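Local coordinates for enzyme subtilase SubTY from Bacillus sp. TY145 (Bacillus sp., PDB 5FFN), which probably cleaves peptide bonds as a subtilisin-like serine endopeptidase, and carries bound calcium and sodium ions, at residues A[4-8]-A[19-23]; A[12-16]-A[307-311]; A[43-48]-A[81-86]; A[158-163]-A[273-277]; A[187-193]-A[226-232]. All coordinates share one frame; numbering follows the deposited sequence.

Interaction 1: residues A[4-8]-A[19-23]; sequences STQTP and SITKT
Thr7 turns its hydroxyl into the cramped slot between its own backbone N and carbonyl carbon (chi1 57°), which leaves CG2 beside the N, and Ile20 places CG1 in the same slot (chi1 54°) and so directs CD1 back toward the threonine. From these two choices the contact follows. Thr7 OG1 donates to Ile20 O over 2.9 Å, coming in from above the carbonyl plane, about 35° out of it, and not along a lone pair. The methyl branch works alongside the hydroxyl: Thr7 CG2 rests 3.6 Å from Thr21 C, against the flank of the peptide that follows the accepting carbonyl, and 3.9 Å from Ile20 CD1. One short side chain thus serves as polar hook and apolar spacer at once, a compact example of how threonine can join two irregular loops. Gln6 comes nearest with its CB, 3.7 Å from Thr21 O, while its amide NE2 is engaged elsewhere by Gly88 O and Gly90 O. Within the first loop, a weak bond of 3.3 Å runs from Thr7 N to Thr5 OG1. Thr7 is buried, whereas Thr21 and Lys22 direct their side chains away from the contact, on the solvent side. Pro8 follows Thr7 directly and is the N-cap of helix 9-15. The loop containing residues 19-23 leads from this helix toward strand 29-35. The arrangement is a loop-to-loop closure at the protein surface, joining the chain before a short N-terminal helix to the chain after it.

Interaction 2: residues A[12-16]-A[307-311]; sequences KSIYN and YPRVK
Arg309 grips Ser13 O side-on with two nitrogens, NE at 3.0 Å and NH2 at 2.8 Å from that oxygen, which lies practically in the guanidinium plane. The bend at chi3 (84°) swings the group round to the carbonyl. One face of the guanidinium carries the Asn16 amide, stacked nearly parallel with CG 3.4 Å above the plane of Arg309, and the opposite face meets Tyr307 CE2 toward the rim. The Asn16 amide reaches on to the chain terminus, ND2 donating to Lys311 O over 2.9 Å. Asn16 N also bonds Ser13 O, giving that atom three donors. This is a Schellman motif, Asn16 with positive phi closing helix 9-15, and the cationic group at the helix C-terminus is probably favoured by the helix dipole. Further along, Val310 N makes an almost straight bond of 2.8 Å to Ile14 O, and Val310 CG2 sits over the centre of the Tyr15 ring, 3.8 Å from its centroid, as a CH-pi contact. Tyr307 OH shares a 2.7 Å hydrogen bond with Ser13 OG at the ring edge. In the next shell, Tyr202 OH bonds the same serine hydroxyl, while Tyr287 makes a cation-pi contact with Arg309 and bonds the terminal carboxylate.

Interaction 3: residues A[43-48]-A[81-86]; sequences LDLAGS and LAHGGS
Asp44 and Gly85 bring their CA atoms to 4.2 Å, and beside them His83 N bonds Asp44 O over 3.0 Å, joining two loops that form no regular sheet. The side chain of His83 then folds back over the partner loop. With CG wedged between its backbone N and carbonyl carbon (chi1 55°), the imidazole lies beneath the Asp44 carbonyl, whose oxygen stands 3.1 Å above the ring plane, over its centre. From that position NE2 of His83 donates to Ala46 O over 2.9 Å, the acceptor tilted 17° from the ring plane. At the edge, on the far side of CE1, ND1 accepts from Gly85 N, close to the ring plane, over 3.3 Å. Both ring nitrogens are therefore used, a pattern consistent with a neutral histidine protonated at NE2. Gly85, which has no side chain to collide with Asp44 OD1, brings its CA within 3.3 Å of Leu43 O in a CA-H...O contact. A water spans Leu43 O and Ser86 N at the outer end. The inner end is apolar: Leu45 CD2 meets Leu81 CD1 at 3.9 Å, the two chains crossing at about a right angle. Asp44 OD2 is bonded by Tyr244 OH and Val91 N. In the subtilisin-like fold this joins the type II turn Leu45 to Ser48, leading into strand 49-54, to the exit of helix 72-81, which probably carries the triad histidine at its start.

Interaction 4: residues A[158-163]-A[273-277]; sequences YGKGVL and HSQLR
His273 packs closely between Tyr158 and Gly161. Its edge is presented to the face of the Tyr158 ring in an edge-to-face pair, centroids 4.4 Å apart and planes at 59°, with NE2 over the centre of the phenol ring. The same NE2 lies 2.9 Å from Tyr158 O, but the bond is weak because the N-H is badly bent (120°). Over one face of the imidazole, Gly161 CA makes a CH-pi contact 3.5 Å from the centroid of the His273 ring. Gly161 is the positive-phi residue of a Schellman motif ending helix 148-159, and the turn of the chain there is what brings its CA over the face of the ring. Deeper in, Leu163 spreads its two methyls: CD2 meets Leu276 CD2 at 3.8 Å, and CD1 rests 3.8 Å from Arg277 CB. Arg277, extended and buried, sets its guanidinium nearly perpendicular to the phenol ring, and its NH1 makes a weak bond of 3.3 Å to Tyr158 OH; its stronger partner is Glu227, through a salt bridge. The looser part is a water that bridges Gly161 O and His273 N, accepting from the latter and donating to the former. The contact fixes the first turn of helix 273-286 against the turn between helix 148-159 and strand 163-167; Leu163 and Leu276 also touch helix 250-267, and Val162 packs on helix 114-131 and strand 134-142.

Interaction 5: residues A[187-193]-A[226-232]; sequences AVAVAAL and IEVSAPG. With NA (sodium ion), chain E.
The Glu227 carboxylate lies with one flat side against the isopropyl group of Val188, whose CG2 is 3.6 Å from Glu227 OE2 and whose CG1 is 3.8 Å from Glu227 CD. Its oxygens reach outward to polar partners: OE1 receives a water that also takes Ala189 N and binds the sodium ion, while OE2 accepts from Gln281 besides Arg277. Behind this head, Ala189 O accepts from both Glu227 N (3.0 Å) and Val228 N (3.3 Å). Parallel bonding continues from Ala191 N to Val228 O and ends with Gly232 N on Leu193 O, 2.8 Å, as strands 188-194 and 228-231 run at 41° within the central sheet of the subtilisin-like fold. On one face Val190 CG2 and Val228 CG2 touch; on the other, Ala191 CB packs against Ile226 CG2 at 3.7 Å, and Leu193 CD2 against Ser229 CB. Ala191 and Ser229 bridge with their CA atoms 4.5 Å apart. Ala187 O binds the sodium at 2.4 Å, with Gly182 and Leu184 completing the protein ligands. Neutral oxygens thus hold the ion, and the negative charge of Glu227, acting through water from the second shell, probably adds to its stabilisation.

In the fold
Interaction 5 is the buried core contact, strand to strand and joined chiefly by backbone hydrogen bonds; interaction 1 is the surface one, with a single hydrogen bond across it, and interactions 2, 3 and 4 are partly buried. Interactions 1 and 2 share helix 9-15, the first closing the loops around it, the second packing its C-terminal end against the chain terminus; they touch where Lys12 NZ reaches Thr7 O. Tyr307 and Pro308 of interaction 2 press on Ser229 and Pro231 of interaction 5, which interaction 4 touches at Arg277 and Glu227. Aromatic packing marks interactions 2 and 4, whereas interaction 3, about 25 Å from interaction 5 between centres, joins two loops through backbone carbonyls gripped by a histidine.

Interaction 1: residues A[4-8]-A[19-23]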
# COMPACT_ATOMS: atom_id res chain seq x y z
N SER A 4 -5.34 -17.83 -11.06
CA SER A 4 -5.71 -19.09 -10.40
C SER A 4 -7.19 -19.11 -9.95
O SER A 4 -7.78 -20.19 -9.79
CB SER A 4 -4.78 -19.43 -9.24
OG SER A 4 -5.00 -18.65 -8.06
N THR A 5 -7.75 -17.92 -9.75
CA THR A 5 -9.17 -17.69 -9.40
C THR A 5 -9.43 -16.27 -9.82
O THR A 5 -8.52 -15.41 -9.74
CB THR A 5 -9.49 -17.89 -7.88
OG1 THR A 5 -10.85 -17.54 -7.62
CG2 THR A 5 -8.58 -17.05 -6.97
N GLN A 6 -10.65 -16.00 -10.24
CA GLN A 6 -10.99 -14.69 -10.71
C GLN A 6 -11.15 -13.76 -9.52
O GLN A 6 -11.09 -12.55 -9.68
CB GLN A 6 -12.27 -14.73 -11.51
CG GLN A 6 -12.08 -15.49 -12.82
CD GLN A 6 -13.19 -15.25 -13.77
OE1 GLN A 6 -14.10 -16.07 -13.86
NE2 GLN A 6 -13.16 -14.13 -14.47
N THR A 7 -11.35 -14.35 -8.35
CA THR A 7 -11.52 -13.61 -7.07
C THR A 7 -10.57 -14.16 -6.01
O THR A 7 -10.93 -15.04 -5.25
CB THR A 7 -12.97 -13.67 -6.60
OG1 THR A 7 -13.39 -15.04 -6.47
CG2 THR A 7 -13.87 -12.96 -7.58
N PRO A 8 -9.31 -13.65 -5.98
CA PRO A 8 -8.32 -14.00 -5.00
C PRO A 8 -8.87 -13.88 -3.58
O PRO A 8 -9.84 -13.19 -3.35
CB PRO A 8 -7.17 -12.99 -5.28
CG PRO A 8 -7.29 -12.73 -6.76
CD PRO A 8 -8.78 -12.68 -6.96
N SER A 19 -18.32 -17.07 -2.22
CA SER A 19 -18.92 -17.58 -3.44
C SER A 19 -18.76 -16.66 -4.66
O SER A 19 -19.00 -17.10 -5.78
CB SER A 19 -20.39 -17.86 -3.19
OG SER A 19 -21.18 -16.69 -3.36
N ILE A 20 -18.36 -15.40 -4.47
CA ILE A 20 -18.29 -14.49 -5.64
C ILE A 20 -17.30 -14.95 -6.72
O ILE A 20 -16.23 -15.49 -6.42
CB ILE A 20 -17.91 -13.04 -5.27
CG1 ILE A 20 -16.61 -12.99 -4.46
CG2 ILE A 20 -19.05 -12.31 -4.55
CD1 ILE A 20 -15.95 -11.62 -4.56
N THR A 21 -17.66 -14.68 -7.96
CA THR A 21 -16.82 -14.96 -9.12
C THR A 21 -16.54 -13.67 -9.90
O THR A 21 -15.79 -13.68 -10.89
CB THR A 21 -17.53 -15.96 -10.07
OG1 THR A 21 -18.79 -15.41 -10.46
CG2 THR A 21 -17.79 -17.26 -9.37
N LYS A 22 -17.16 -12.57 -9.47
CA LYS A 22 -16.87 -11.26 -10.01
C LYS A 22 -17.23 -10.16 -9.03
O LYS A 22 -17.95 -10.38 -8.04
CB LYS A 22 -17.57 -11.01 -11.35
CG LYS A 22 -19.07 -10.96 -11.32
CD LYS A 22 -19.64 -10.35 -12.64
CE LYS A 22 -19.55 -8.84 -12.68
NZ LYS A 22 -20.33 -8.26 -13.81
N THR A 23 -16.73 -8.96 -9.30
CA THR A 23 -16.99 -7.80 -8.47
C THR A 23 -17.63 -6.73 -9.31
O THR A 23 -17.63 -6.83 -10.53
CB THR A 23 -15.68 -7.26 -7.85
OG1 THR A 23 -14.78 -6.91 -8.91
CG2 THR A 23 -15.06 -8.29 -6.92

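Interaction 2: residues A[12-16]-A[307-311]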
# COMPACT_ATOMS: atom_id res chain seq x y z
N LYS A 12 -12.45 -12.03 -2.10
CA LYS A 12 -13.54 -12.78 -1.45
C LYS A 12 -13.71 -12.34 0.00
O LYS A 12 -14.83 -12.16 0.49
CB LYS A 12 -13.24 -14.26 -1.46
CG LYS A 12 -13.32 -14.95 -2.85
CD LYS A 12 -12.90 -16.43 -2.66
CE LYS A 12 -13.31 -17.31 -3.82
NZ LYS A 12 -12.34 -17.39 -4.96
N SER A 13 -12.59 -12.16 0.68
CA SER A 13 -12.61 -11.79 2.09
C SER A 13 -13.23 -10.40 2.32
O SER A 13 -14.11 -10.21 3.18
CB SER A 13 -11.20 -11.86 2.69
OG SER A 13 -11.22 -11.44 4.06
N ILE A 14 -12.78 -9.41 1.57
CA ILE A 14 -13.27 -8.04 1.80
C ILE A 14 -14.73 -7.89 1.37
O ILE A 14 -15.45 -7.04 1.89
CB ILE A 14 -12.33 -6.98 1.17
CG1 ILE A 14 -12.48 -5.62 1.87
CG2 ILE A 14 -12.48 -6.87 -0.30
CD1 ILE A 14 -11.49 -4.57 1.43
N TYR A 15 -15.14 -8.71 0.40
CA TYR A 15 -16.55 -8.79 -0.01
C TYR A 15 -17.39 -9.56 1.00
O TYR A 15 -18.62 -9.44 1.02
CB TYR A 15 -16.68 -9.36 -1.44
CG TYR A 15 -16.68 -8.25 -2.49
CD1 TYR A 15 -15.49 -7.60 -2.87
CD2 TYR A 15 -17.86 -7.84 -3.09
CE1 TYR A 15 -15.50 -6.57 -3.80
CE2 TYR A 15 -17.88 -6.83 -4.03
CZ TYR A 15 -16.70 -6.18 -4.38
OH TYR A 15 -16.78 -5.16 -5.30
N ASN A 16 -16.71 -10.34 1.85
CA ASN A 16 -17.35 -11.18 2.87
C ASN A 16 -18.30 -12.17 2.16
O ASN A 16 -19.45 -12.36 2.54
CB ASN A 16 -18.06 -10.32 3.93
CG ASN A 16 -18.17 -11.00 5.29
OD1 ASN A 16 -18.03 -12.22 5.41
ND2 ASN A 16 -18.43 -10.20 6.32
N TYR A 307 -11.08 -4.22 10.56
CA TYR A 307 -11.08 -4.64 9.16
C TYR A 307 -12.34 -4.17 8.42
O TYR A 307 -13.39 -4.82 8.51
CB TYR A 307 -10.96 -6.17 9.14
CG TYR A 307 -10.98 -6.84 7.79
CD1 TYR A 307 -10.78 -6.13 6.59
CD2 TYR A 307 -11.16 -8.25 7.70
CE1 TYR A 307 -10.81 -6.75 5.34
CE2 TYR A 307 -11.16 -8.90 6.46
CZ TYR A 307 -10.96 -8.14 5.27
OH TYR A 307 -10.98 -8.72 4.02
N PRO A 308 -12.23 -3.07 7.64
CA PRO A 308 -13.43 -2.58 6.92
C PRO A 308 -13.73 -3.46 5.70
O PRO A 308 -12.82 -3.84 4.92
CB PRO A 308 -13.02 -1.18 6.47
CG PRO A 308 -11.49 -1.31 6.25
CD PRO A 308 -11.03 -2.30 7.29
N ARG A 309 -14.99 -3.80 5.56
CA ARG A 309 -15.43 -4.70 4.51
C ARG A 309 -16.64 -4.20 3.75
O ARG A 309 -17.29 -3.22 4.13
CB ARG A 309 -15.70 -6.07 5.15
CG ARG A 309 -14.55 -6.63 5.95
CD ARG A 309 -14.86 -7.91 6.72
NE ARG A 309 -14.74 -9.12 5.90
CZ ARG A 309 -14.91 -10.34 6.41
NH1 ARG A 309 -15.24 -10.49 7.69
NH2 ARG A 309 -14.73 -11.43 5.67
N VAL A 310 -17.00 -4.90 2.67
CA VAL A 310 -18.21 -4.56 1.89
C VAL A 310 -19.45 -4.73 2.75
O VAL A 310 -20.39 -3.94 2.69
CB VAL A 310 -18.27 -5.43 0.59
CG1 VAL A 310 -19.59 -5.23 -0.16
CG2 VAL A 310 -17.12 -5.07 -0.32
N LYS A 311 -19.46 -5.82 3.50
CA LYS A 311 -20.51 -6.09 4.48
C LYS A 311 -19.95 -6.93 5.62
O LYS A 311 -18.83 -7.44 5.53
CB LYS A 311 -21.66 -6.84 3.80
CG LYS A 311 -21.25 -8.11 3.05
CD LYS A 311 -22.50 -8.87 2.58
CE LYS A 311 -22.16 -10.30 2.20
NZ LYS A 311 -23.29 -10.95 1.47
OXT LYS A 311 -20.61 -7.11 6.67
O HOH W 1 -21.99 -13.72 1.79

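Interaction 3: residues A[43-48]-A[81-86]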
# COMPACT_ATOMS: atom_id res chain seq x y z
N LEU A 43 -4.96 -6.90 -20.05
CA LEU A 43 -6.33 -7.19 -20.45
C LEU A 43 -7.34 -6.85 -19.35
O LEU A 43 -8.43 -6.39 -19.62
CB LEU A 43 -6.47 -8.65 -20.83
CG LEU A 43 -6.01 -9.01 -22.24
CD1 LEU A 43 -6.10 -10.48 -22.42
CD2 LEU A 43 -6.86 -8.29 -23.26
N ASP A 44 -6.91 -7.03 -18.10
CA ASP A 44 -7.79 -6.74 -16.96
C ASP A 44 -7.77 -5.28 -16.50
O ASP A 44 -8.54 -4.91 -15.64
CB ASP A 44 -7.46 -7.70 -15.82
CG ASP A 44 -7.64 -9.16 -16.21
OD1 ASP A 44 -8.35 -9.46 -17.22
OD2 ASP A 44 -7.10 -10.03 -15.51
N LEU A 45 -6.89 -4.46 -17.09
CA LEU A 45 -6.87 -3.04 -16.83
C LEU A 45 -7.27 -2.16 -18.02
O LEU A 45 -7.43 -0.96 -17.88
CB LEU A 45 -5.46 -2.63 -16.32
CG LEU A 45 -4.93 -3.36 -15.09
CD1 LEU A 45 -3.54 -2.81 -14.74
CD2 LEU A 45 -5.88 -3.21 -13.89
N ALA A 46 -7.47 -2.77 -19.19
CA ALA A 46 -7.63 -2.02 -20.40
C ALA A 46 -8.78 -1.07 -20.30
O ALA A 46 -9.85 -1.44 -19.83
CB ALA A 46 -7.79 -2.97 -21.59
N GLY A 47 -8.54 0.16 -20.72
CA GLY A 47 -9.54 1.21 -20.75
C GLY A 47 -9.80 1.89 -19.42
O GLY A 47 -10.56 2.88 -19.34
N SER A 48 -9.11 1.44 -18.38
CA SER A 48 -9.29 2.06 -17.05
C SER A 48 -8.45 3.30 -16.84
O SER A 48 -8.86 4.20 -16.11
CB SER A 48 -9.02 1.05 -15.93
OG SER A 48 -7.67 0.58 -15.91
N LEU A 81 -8.73 -2.33 -8.95
CA LEU A 81 -9.74 -2.15 -9.98
C LEU A 81 -9.67 -3.07 -11.21
O LEU A 81 -10.30 -2.72 -12.20
CB LEU A 81 -9.85 -0.67 -10.37
CG LEU A 81 -8.55 0.11 -10.67
CD1 LEU A 81 -7.79 -0.46 -11.88
CD2 LEU A 81 -8.85 1.56 -10.89
N ALA A 82 -8.96 -4.19 -11.14
CA ALA A 82 -8.99 -5.11 -12.31
C ALA A 82 -10.46 -5.53 -12.54
O ALA A 82 -11.26 -5.73 -11.58
CB ALA A 82 -8.13 -6.32 -12.09
N HIS A 83 -10.82 -5.65 -13.82
CA HIS A 83 -12.23 -5.78 -14.20
C HIS A 83 -12.58 -7.07 -14.98
O HIS A 83 -13.64 -7.14 -15.58
CB HIS A 83 -12.67 -4.51 -14.95
CG HIS A 83 -11.82 -4.19 -16.15
ND1 HIS A 83 -11.44 -5.15 -17.06
CD2 HIS A 83 -11.29 -3.02 -16.57
CE1 HIS A 83 -10.71 -4.58 -18.00
NE2 HIS A 83 -10.60 -3.29 -17.73
N GLY A 84 -11.71 -8.06 -14.93
CA GLY A 84 -11.90 -9.39 -15.50
C GLY A 84 -11.65 -9.48 -17.01
O GLY A 84 -11.73 -10.56 -17.58
N GLY A 85 -11.37 -8.35 -17.64
CA GLY A 85 -11.06 -8.29 -19.06
C GLY A 85 -12.29 -8.30 -19.94
O GLY A 85 -13.39 -8.66 -19.50
N SER A 86 -12.10 -7.91 -21.20
CA SER A 86 -13.22 -7.74 -22.13
C SER A 86 -14.05 -9.01 -22.23
O SER A 86 -15.27 -8.94 -22.35
CB SER A 86 -12.72 -7.39 -23.53
OG SER A 86 -12.03 -8.53 -24.05
O HOH W 2 -9.77 -6.81 -21.95

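Interaction 4: residues A[158-163]-A[273-277]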
# COMPACT_ATOMS: atom_id res chain seq x y z
N TYR A 158 -4.92 16.46 1.13
CA TYR A 158 -6.05 16.20 2.05
C TYR A 158 -6.88 17.48 2.18
O TYR A 158 -8.12 17.42 2.27
CB TYR A 158 -5.57 15.74 3.42
CG TYR A 158 -6.65 15.08 4.28
CD1 TYR A 158 -7.08 13.79 4.01
CD2 TYR A 158 -7.27 15.77 5.34
CE1 TYR A 158 -8.07 13.16 4.79
CE2 TYR A 158 -8.27 15.15 6.13
CZ TYR A 158 -8.65 13.84 5.84
OH TYR A 158 -9.60 13.19 6.59
N GLY A 159 -6.19 18.62 2.12
CA GLY A 159 -6.83 19.93 2.22
C GLY A 159 -7.65 20.27 1.00
O GLY A 159 -8.46 21.18 1.06
N LYS A 160 -7.39 19.60 -0.11
CA LYS A 160 -8.14 19.74 -1.36
C LYS A 160 -9.12 18.56 -1.64
O LYS A 160 -9.57 18.38 -2.78
CB LYS A 160 -7.15 19.95 -2.51
CG LYS A 160 -6.36 21.27 -2.42
CD LYS A 160 -5.24 21.31 -3.42
CE LYS A 160 -5.28 22.51 -4.32
NZ LYS A 160 -6.45 22.47 -5.18
N GLY A 161 -9.50 17.83 -0.58
CA GLY A 161 -10.55 16.81 -0.65
C GLY A 161 -10.20 15.47 -1.27
O GLY A 161 -11.08 14.76 -1.77
N VAL A 162 -8.90 15.15 -1.30
CA VAL A 162 -8.39 13.88 -1.84
C VAL A 162 -8.13 12.93 -0.66
O VAL A 162 -7.47 13.32 0.32
CB VAL A 162 -7.05 14.06 -2.63
CG1 VAL A 162 -6.50 12.71 -3.09
CG2 VAL A 162 -7.25 14.97 -3.85
N LEU A 163 -8.68 11.72 -0.71
CA LEU A 163 -8.42 10.72 0.34
C LEU A 163 -7.04 10.11 0.07
O LEU A 163 -6.72 9.76 -1.06
CB LEU A 163 -9.46 9.61 0.29
CG LEU A 163 -9.36 8.58 1.41
CD1 LEU A 163 -9.66 9.26 2.75
CD2 LEU A 163 -10.29 7.45 1.15
N HIS A 273 -14.41 13.36 1.08
CA HIS A 273 -13.33 12.44 1.39
C HIS A 273 -13.25 12.10 2.90
O HIS A 273 -12.94 10.94 3.28
CB HIS A 273 -12.01 12.98 0.84
CG HIS A 273 -11.39 14.06 1.65
ND1 HIS A 273 -12.08 15.18 2.04
CD2 HIS A 273 -10.12 14.23 2.10
CE1 HIS A 273 -11.28 15.94 2.78
NE2 HIS A 273 -10.08 15.40 2.80
N SER A 274 -13.48 13.09 3.76
CA SER A 274 -13.39 12.83 5.21
C SER A 274 -14.60 12.07 5.73
O SER A 274 -14.47 11.26 6.65
CB SER A 274 -13.16 14.11 6.01
OG SER A 274 -14.28 14.97 5.92
N GLN A 275 -15.78 12.30 5.15
CA GLN A 275 -16.92 11.43 5.48
C GLN A 275 -16.66 9.96 5.04
O GLN A 275 -16.96 9.03 5.77
CB GLN A 275 -18.21 11.91 4.81
CG GLN A 275 -18.83 13.21 5.35
CD GLN A 275 -20.05 13.59 4.51
OE1 GLN A 275 -19.91 13.86 3.31
NE2 GLN A 275 -21.26 13.56 5.11
N LEU A 276 -16.04 9.82 3.86
CA LEU A 276 -15.65 8.50 3.33
C LEU A 276 -14.66 7.84 4.31
O LEU A 276 -14.80 6.66 4.66
CB LEU A 276 -15.06 8.65 1.92
CG LEU A 276 -14.47 7.38 1.30
CD1 LEU A 276 -15.52 6.31 1.19
CD2 LEU A 276 -13.87 7.71 -0.03
N ARG A 277 -13.67 8.60 4.75
CA ARG A 277 -12.68 8.10 5.70
C ARG A 277 -13.34 7.66 7.00
O ARG A 277 -12.98 6.63 7.58
CB ARG A 277 -11.66 9.19 6.02
CG ARG A 277 -10.58 8.74 6.96
CD ARG A 277 -9.51 9.76 7.12
NE ARG A 277 -8.43 9.28 7.98
CZ ARG A 277 -7.42 10.04 8.39
NH1 ARG A 277 -7.35 11.32 8.06
NH2 ARG A 277 -6.46 9.52 9.12
O HOH W 3 -13.77 15.33 -1.01

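Interaction 5: residues A[187-193]-A[226-232]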
# COMPACT_ATOMS: atom_id res chain seq x y z
N ALA A 187 -3.19 10.56 6.54
CA ALA A 187 -3.17 9.39 5.65
C ALA A 187 -3.77 8.21 6.42
O ALA A 187 -3.52 8.07 7.60
CB ALA A 187 -1.79 9.07 5.21
N VAL A 188 -4.54 7.38 5.72
CA VAL A 188 -5.07 6.13 6.29
C VAL A 188 -3.98 5.04 6.22
O VAL A 188 -3.69 4.55 5.14
CB VAL A 188 -6.32 5.66 5.52
CG1 VAL A 188 -6.82 4.35 6.08
CG2 VAL A 188 -7.39 6.75 5.54
N ALA A 189 -3.41 4.68 7.38
CA ALA A 189 -2.35 3.63 7.49
C ALA A 189 -3.00 2.27 7.44
O ALA A 189 -3.89 1.95 8.27
CB ALA A 189 -1.58 3.76 8.82
N VAL A 190 -2.54 1.44 6.53
CA VAL A 190 -3.16 0.15 6.33
C VAL A 190 -2.19 -0.99 6.74
O VAL A 190 -1.08 -1.12 6.18
CB VAL A 190 -3.63 -0.06 4.90
CG1 VAL A 190 -4.34 -1.42 4.76
CG2 VAL A 190 -4.57 1.04 4.45
N ALA A 191 -2.62 -1.75 7.75
CA ALA A 191 -1.90 -2.97 8.21
C ALA A 191 -2.28 -4.16 7.34
O ALA A 191 -3.35 -4.16 6.74
CB ALA A 191 -2.26 -3.27 9.69
N ALA A 192 -1.44 -5.21 7.33
CA ALA A 192 -1.66 -6.38 6.47
C ALA A 192 -2.16 -7.56 7.34
O ALA A 192 -1.49 -7.95 8.32
CB ALA A 192 -0.37 -6.79 5.78
N LEU A 193 -3.31 -8.09 6.93
CA LEU A 193 -3.83 -9.38 7.40
C LEU A 193 -3.24 -10.52 6.54
O LEU A 193 -3.03 -10.37 5.34
CB LEU A 193 -5.35 -9.45 7.31
CG LEU A 193 -6.15 -8.35 8.05
CD1 LEU A 193 -7.62 -8.40 7.76
CD2 LEU A 193 -5.85 -8.46 9.51
N ILE A 226 -1.99 3.03 13.44
CA ILE A 226 -2.58 2.20 12.39
C ILE A 226 -4.08 2.51 12.32
O ILE A 226 -4.73 2.71 13.33
CB ILE A 226 -2.45 0.65 12.67
CG1 ILE A 226 -0.98 0.30 12.90
CG2 ILE A 226 -3.14 -0.19 11.61
CD1 ILE A 226 -0.14 0.45 11.63
N GLU A 227 -4.62 2.58 11.13
CA GLU A 227 -6.06 2.92 10.99
C GLU A 227 -6.96 1.69 10.73
O GLU A 227 -7.97 1.48 11.41
CB GLU A 227 -6.22 3.99 9.92
CG GLU A 227 -7.59 4.64 9.86
CD GLU A 227 -7.50 6.11 9.40
OE1 GLU A 227 -6.41 6.73 9.48
OE2 GLU A 227 -8.53 6.66 8.96
N VAL A 228 -6.60 0.88 9.75
CA VAL A 228 -7.41 -0.25 9.33
C VAL A 228 -6.46 -1.35 8.88
O VAL A 228 -5.28 -1.10 8.63
CB VAL A 228 -8.38 0.11 8.19
CG1 VAL A 228 -9.41 1.14 8.67
CG2 VAL A 228 -7.61 0.52 6.95
N SER A 229 -7.03 -2.54 8.76
CA SER A 229 -6.32 -3.72 8.30
C SER A 229 -7.03 -4.29 7.08
O SER A 229 -8.26 -4.15 6.92
CB SER A 229 -6.33 -4.77 9.39
OG SER A 229 -5.67 -4.30 10.54
N ALA A 230 -6.25 -4.93 6.18
CA ALA A 230 -6.82 -5.58 4.98
C ALA A 230 -5.88 -6.71 4.50
O ALA A 230 -4.73 -6.76 4.91
CB ALA A 230 -7.09 -4.58 3.87
N PRO A 231 -6.41 -7.62 3.65
CA PRO A 231 -5.62 -8.73 3.10
C PRO A 231 -4.30 -8.25 2.48
O PRO A 231 -4.30 -7.38 1.58
CB PRO A 231 -6.53 -9.34 2.02
CG PRO A 231 -7.92 -9.08 2.53
CD PRO A 231 -7.80 -7.65 3.15
N GLY A 232 -3.19 -8.79 2.99
CA GLY A 232 -1.87 -8.36 2.55
C GLY A 232 -0.84 -9.46 2.31
O GLY A 232 0.21 -9.16 1.77
NA NA E . -1.98 7.73 9.36
O HOH W 4 -3.66 6.17 10.03
O HOH W 5 -1.36 7.54 11.57